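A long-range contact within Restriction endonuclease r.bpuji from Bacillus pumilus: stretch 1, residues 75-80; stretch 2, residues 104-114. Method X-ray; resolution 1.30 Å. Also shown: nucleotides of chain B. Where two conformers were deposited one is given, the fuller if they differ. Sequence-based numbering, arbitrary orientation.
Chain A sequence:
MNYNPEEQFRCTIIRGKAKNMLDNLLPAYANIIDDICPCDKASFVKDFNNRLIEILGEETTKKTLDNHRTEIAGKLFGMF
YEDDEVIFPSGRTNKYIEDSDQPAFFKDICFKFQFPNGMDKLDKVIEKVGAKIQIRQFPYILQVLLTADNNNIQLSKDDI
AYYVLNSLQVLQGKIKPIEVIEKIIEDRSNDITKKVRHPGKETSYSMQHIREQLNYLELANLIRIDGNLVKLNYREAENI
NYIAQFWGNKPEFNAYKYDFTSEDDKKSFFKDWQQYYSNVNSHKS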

# COMPACT_ATOMS: atom_id res chain seq x y z
N LYS A 75 -10.90 0.45 2.42
CA LYS A 75 -9.93 0.85 1.40
C LYS A 75 -8.59 0.13 1.52
O LYS A 75 -8.19 -0.62 0.61
N LEU A 76 -7.88 0.30 2.63
CA LEU A 76 -6.48 -0.12 2.66
C LEU A 76 -6.36 -1.65 2.64
O LEU A 76 -5.47 -2.19 1.98
N PHE A 77 -7.19 -2.34 3.42
CA PHE A 77 -7.10 -3.80 3.46
C PHE A 77 -8.03 -4.51 2.46
O PHE A 77 -7.93 -5.70 2.27
N GLY A 78 -8.96 -3.77 1.85
CA GLY A 78 -9.83 -4.34 0.81
C GLY A 78 -10.66 -5.53 1.29
O GLY A 78 -10.69 -6.57 0.63
N MET A 79 -11.39 -5.35 2.39
CA MET A 79 -12.03 -6.47 3.05
C MET A 79 -13.52 -6.62 2.73
O MET A 79 -14.13 -7.63 3.06
N PHE A 80 -14.10 -5.61 2.12
CA PHE A 80 -15.49 -5.68 1.65
C PHE A 80 -15.67 -4.82 0.41
O PHE A 80 -14.82 -4.03 0.07
N ALA A 104 0.00 -14.19 4.19
CA ALA A 104 -0.56 -14.30 2.84
C ALA A 104 -1.54 -13.18 2.54
O ALA A 104 -1.61 -12.71 1.43
N PHE A 105 -2.28 -12.74 3.54
CA PHE A 105 -3.17 -11.61 3.42
C PHE A 105 -2.37 -10.38 2.98
O PHE A 105 -2.76 -9.67 2.05
N PHE A 106 -1.24 -10.14 3.63
CA PHE A 106 -0.42 -8.99 3.30
C PHE A 106 0.41 -9.17 2.03
O PHE A 106 0.64 -8.22 1.31
N LYS A 107 0.81 -10.41 1.73
CA LYS A 107 1.44 -10.70 0.43
C LYS A 107 0.51 -10.26 -0.69
O LYS A 107 0.95 -9.61 -1.64
N ASP A 108 -0.76 -10.59 -0.56
CA ASP A 108 -1.74 -10.28 -1.60
C ASP A 108 -1.94 -8.77 -1.73
O ASP A 108 -2.01 -8.24 -2.84
N ILE A 109 -2.04 -8.07 -0.61
CA ILE A 109 -2.06 -6.63 -0.62
C ILE A 109 -0.85 -6.05 -1.38
O ILE A 109 -1.01 -5.15 -2.23
N CYS A 110 0.34 -6.58 -1.12
CA CYS A 110 1.55 -6.06 -1.72
C CYS A 110 1.56 -6.39 -3.22
O CYS A 110 2.00 -5.57 -4.04
N PHE A 111 1.01 -7.54 -3.57
CA PHE A 111 0.94 -7.96 -4.99
C PHE A 111 0.05 -7.03 -5.80
O PHE A 111 0.34 -6.74 -6.99
N LYS A 112 -1.06 -6.62 -5.21
CA LYS A 112 -2.09 -5.83 -5.89
C LYS A 112 -1.91 -4.32 -5.83
O LYS A 112 -2.49 -3.59 -6.63
N PHE A 113 -1.15 -3.84 -4.86
CA PHE A 113 -1.01 -2.41 -4.65
C PHE A 113 -0.40 -1.77 -5.90
O PHE A 113 0.46 -2.38 -6.56
N GLN A 114 -0.77 -0.53 -6.16
CA GLN A 114 -0.18 0.24 -7.21
C GLN A 114 -0.47 1.69 -6.99
O GLN A 114 -1.34 2.04 -6.16

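The side-chain contacts are apolar: no hydrogen bond crosses, and 287 Å² is buried between the stretches, both sides summed. The backbones stay well apart, the nearest CA atoms being those of Phe77 and Ile109 at 7.1 Å, so side chains must fill the gap. On the helix of stretch 2, the CA-to-CB bonds of Phe105 and Ile109 point toward stretch 1; these residues lie one helical turn apart, as the bond from Ile109 N to Phe105 O (3.2 Å) confirms. Phe106 and Phe113 start out sideways, but their ends come nearer.

Aromatic packing centres on Phe77, which has the largest covered area of any residue here, 69 Å². Its CA-to-CB bond runs sideways, and chi1 is m (-69°). Phe106, also m at chi1, turns its edge toward the face of the Phe77 ring: the centroids are 5.4 Å apart, the planes meet at 85°, and Phe77 CE1 lies 3.9 Å from Phe106 CE1. Phe105, with chi1 t, makes a second, offset edge-to-face pair with the same ring, again at 85° but with centroids 5.8 Å apart. The offset carries the tip of Phe105 toward the base of the Phe77 side chain, where Phe105 CZ is 4.0 Å from Phe77 CB and 3.9 Å from Phe77 O.

Aliphatic contacts extend this packing. Ile109 (chi1 m, chi2 t) brings its CD1 to 3.9 Å from Phe77 CD1, approaching that ring obliquely, and to 4.2 Å from Leu76 O. Leu76 begins sideways, yet its t, p rotamer brings CD1 within 3.8 Å of Phe113 CZ, at the edge of the Phe113 ring. Phe113 is the first residue after the helix to leave helical phi/psi, and its chi1 of -130° falls between wells.

The sulfur contact belongs to Met79, in the m, t, p rotamer. Its CG lies 4.0 Å from Phe105 CZ, near the plane of that ring, and its SD is 5.3 Å from the ring centroid, 72° off the normal, an oblique approach. Between Phe77 and Met79, Gly78 takes a positive phi of 59°, a conformation that favours glycine.

The charged side chains take no part in the packing. Lys75 is out of reach of stretch 2; its side chain passes the nucleotide, with Lys75 CE 3.4 Å from OP1 of DC5 in chain B, and its NZ is hydrogen-bonded elsewhere in the structure. Asp108, also out of reach across the contact, likewise has its OD2 satisfied elsewhere.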

# COMPACT_ATOMS: atom_id res chain seq x y z
CB LYS A 75 -9.73 2.34 1.42
CG LYS A 75 -10.95 3.13 1.06
CD LYS A 75 -11.22 3.09 -0.43
CE LYS A 75 -12.35 4.05 -0.83
NZ LYS A 75 -12.43 4.25 -2.31
CB LEU A 76 -5.75 0.46 3.87
CG LEU A 76 -4.26 0.16 3.97
CD1 LEU A 76 -3.50 0.76 2.79
CD2 LEU A 76 -3.71 0.71 5.33
CB PHE A 77 -7.39 -4.34 4.84
CG PHE A 77 -6.31 -4.04 5.89
CD1 PHE A 77 -5.14 -3.36 5.55
CD2 PHE A 77 -6.48 -4.45 7.21
CE1 PHE A 77 -4.19 -3.09 6.53
CE2 PHE A 77 -5.53 -4.19 8.16
CZ PHE A 77 -4.39 -3.51 7.83
CB MET A 79 -11.82 -6.38 4.57
CG MET A 79 -10.36 -6.47 4.96
SD MET A 79 -10.06 -6.52 6.71
CE MET A 79 -10.45 -8.25 7.00
CB PHE A 80 -16.47 -5.25 2.76
CG PHE A 80 -16.32 -3.81 3.20
CD1 PHE A 80 -16.99 -2.78 2.53
CD2 PHE A 80 -15.60 -3.49 4.33
CE1 PHE A 80 -16.90 -1.46 2.99
CE2 PHE A 80 -15.49 -2.16 4.76
CZ PHE A 80 -16.15 -1.16 4.09
CB ALA A 104 -1.22 -15.64 2.63
CB PHE A 105 -3.86 -11.38 4.77
CG PHE A 105 -4.88 -10.26 4.78
CD1 PHE A 105 -4.50 -8.98 5.10
CD2 PHE A 105 -6.23 -10.53 4.62
CE1 PHE A 105 -5.44 -7.96 5.19
CE2 PHE A 105 -7.17 -9.54 4.70
CZ PHE A 105 -6.78 -8.24 5.01
CB PHE A 106 0.40 -8.56 4.49
CG PHE A 106 -0.42 -7.90 5.53
CD1 PHE A 106 -0.92 -6.65 5.30
CD2 PHE A 106 -0.84 -8.59 6.67
CE1 PHE A 106 -1.76 -6.06 6.21
CE2 PHE A 106 -1.70 -8.02 7.53
CZ PHE A 106 -2.16 -6.76 7.33
CB LYS A 107 1.73 -12.20 0.28
CG LYS A 107 3.01 -12.66 0.98
CD LYS A 107 3.18 -14.18 0.89
CE LYS A 107 4.49 -14.65 1.57
NZ LYS A 107 4.34 -14.90 3.01
CB ASP A 108 -3.07 -10.97 -1.30
CG ASP A 108 -4.07 -10.84 -2.43
OD1 ASP A 108 -3.83 -11.47 -3.52
OD2 ASP A 108 -5.07 -10.11 -2.28
CB ILE A 109 -2.14 -6.07 0.83
CG1 ILE A 109 -3.59 -6.21 1.34
CG2 ILE A 109 -1.64 -4.63 0.90
CD1 ILE A 109 -3.78 -5.88 2.86
CB CYS A 110 2.79 -6.64 -1.05
SG CYS A 110 3.10 -5.98 0.62
CB PHE A 111 0.45 -9.38 -5.07
CG PHE A 111 0.46 -9.92 -6.48
CD1 PHE A 111 1.66 -10.31 -7.09
CD2 PHE A 111 -0.69 -9.96 -7.21
CE1 PHE A 111 1.68 -10.75 -8.42
CE2 PHE A 111 -0.67 -10.40 -8.54
CZ PHE A 111 0.53 -10.79 -9.12
CB LYS A 112 -3.47 -6.19 -5.35
CG LYS A 112 -3.87 -7.63 -5.63
CD LYS A 112 -4.68 -7.77 -6.88
CE LYS A 112 -5.32 -9.15 -6.97
NZ LYS A 112 -6.72 -9.19 -6.42
CB PHE A 113 -0.13 -2.10 -3.41
CG PHE A 113 -0.75 -1.11 -2.43
CD1 PHE A 113 -0.93 0.21 -2.75
CD2 PHE A 113 -1.10 -1.51 -1.17
CE1 PHE A 113 -1.45 1.11 -1.83
CE2 PHE A 113 -1.60 -0.61 -0.26
CZ PHE A 113 -1.77 0.68 -0.59
CB GLN A 114 -0.78 -0.19 -8.56
CG GLN A 114 -2.28 -0.14 -8.56
CD GLN A 114 -2.87 -0.30 -9.96
OE1 GLN A 114 -2.91 -1.40 -10.50
NE2 GLN A 114 -3.33 0.81 -10.53
P DC B 5 -12.75 6.40 2.54
OP1 DC B 5 -13.67 5.41 1.94
OP2 DC B 5 -12.20 6.14 3.88
O5' DC B 5 -11.62 6.73 1.46
C5' DC B 5 -10.28 6.91 1.83
C4' DC B 5 -9.81 8.30 1.50
O4' DC B 5 -10.60 9.27 2.25
C3' DC B 5 -8.37 8.59 1.86
O3' DC B 5 -7.86 9.61 1.00
C2' DC B 5 -8.53 9.03 3.31
C1' DC B 5 -9.75 9.94 3.16
N1 DC B 5 -10.45 10.21 4.42
C2 DC B 5 -10.53 11.51 4.92
O2 DC B 5 -10.06 12.45 4.26
N3 DC B 5 -11.17 11.72 6.12
C4 DC B 5 -11.67 10.69 6.79
N4 DC B 5 -12.28 10.94 7.96
C5 DC B 5 -11.58 9.36 6.33
C6 DC B 5 -10.97 9.17 5.14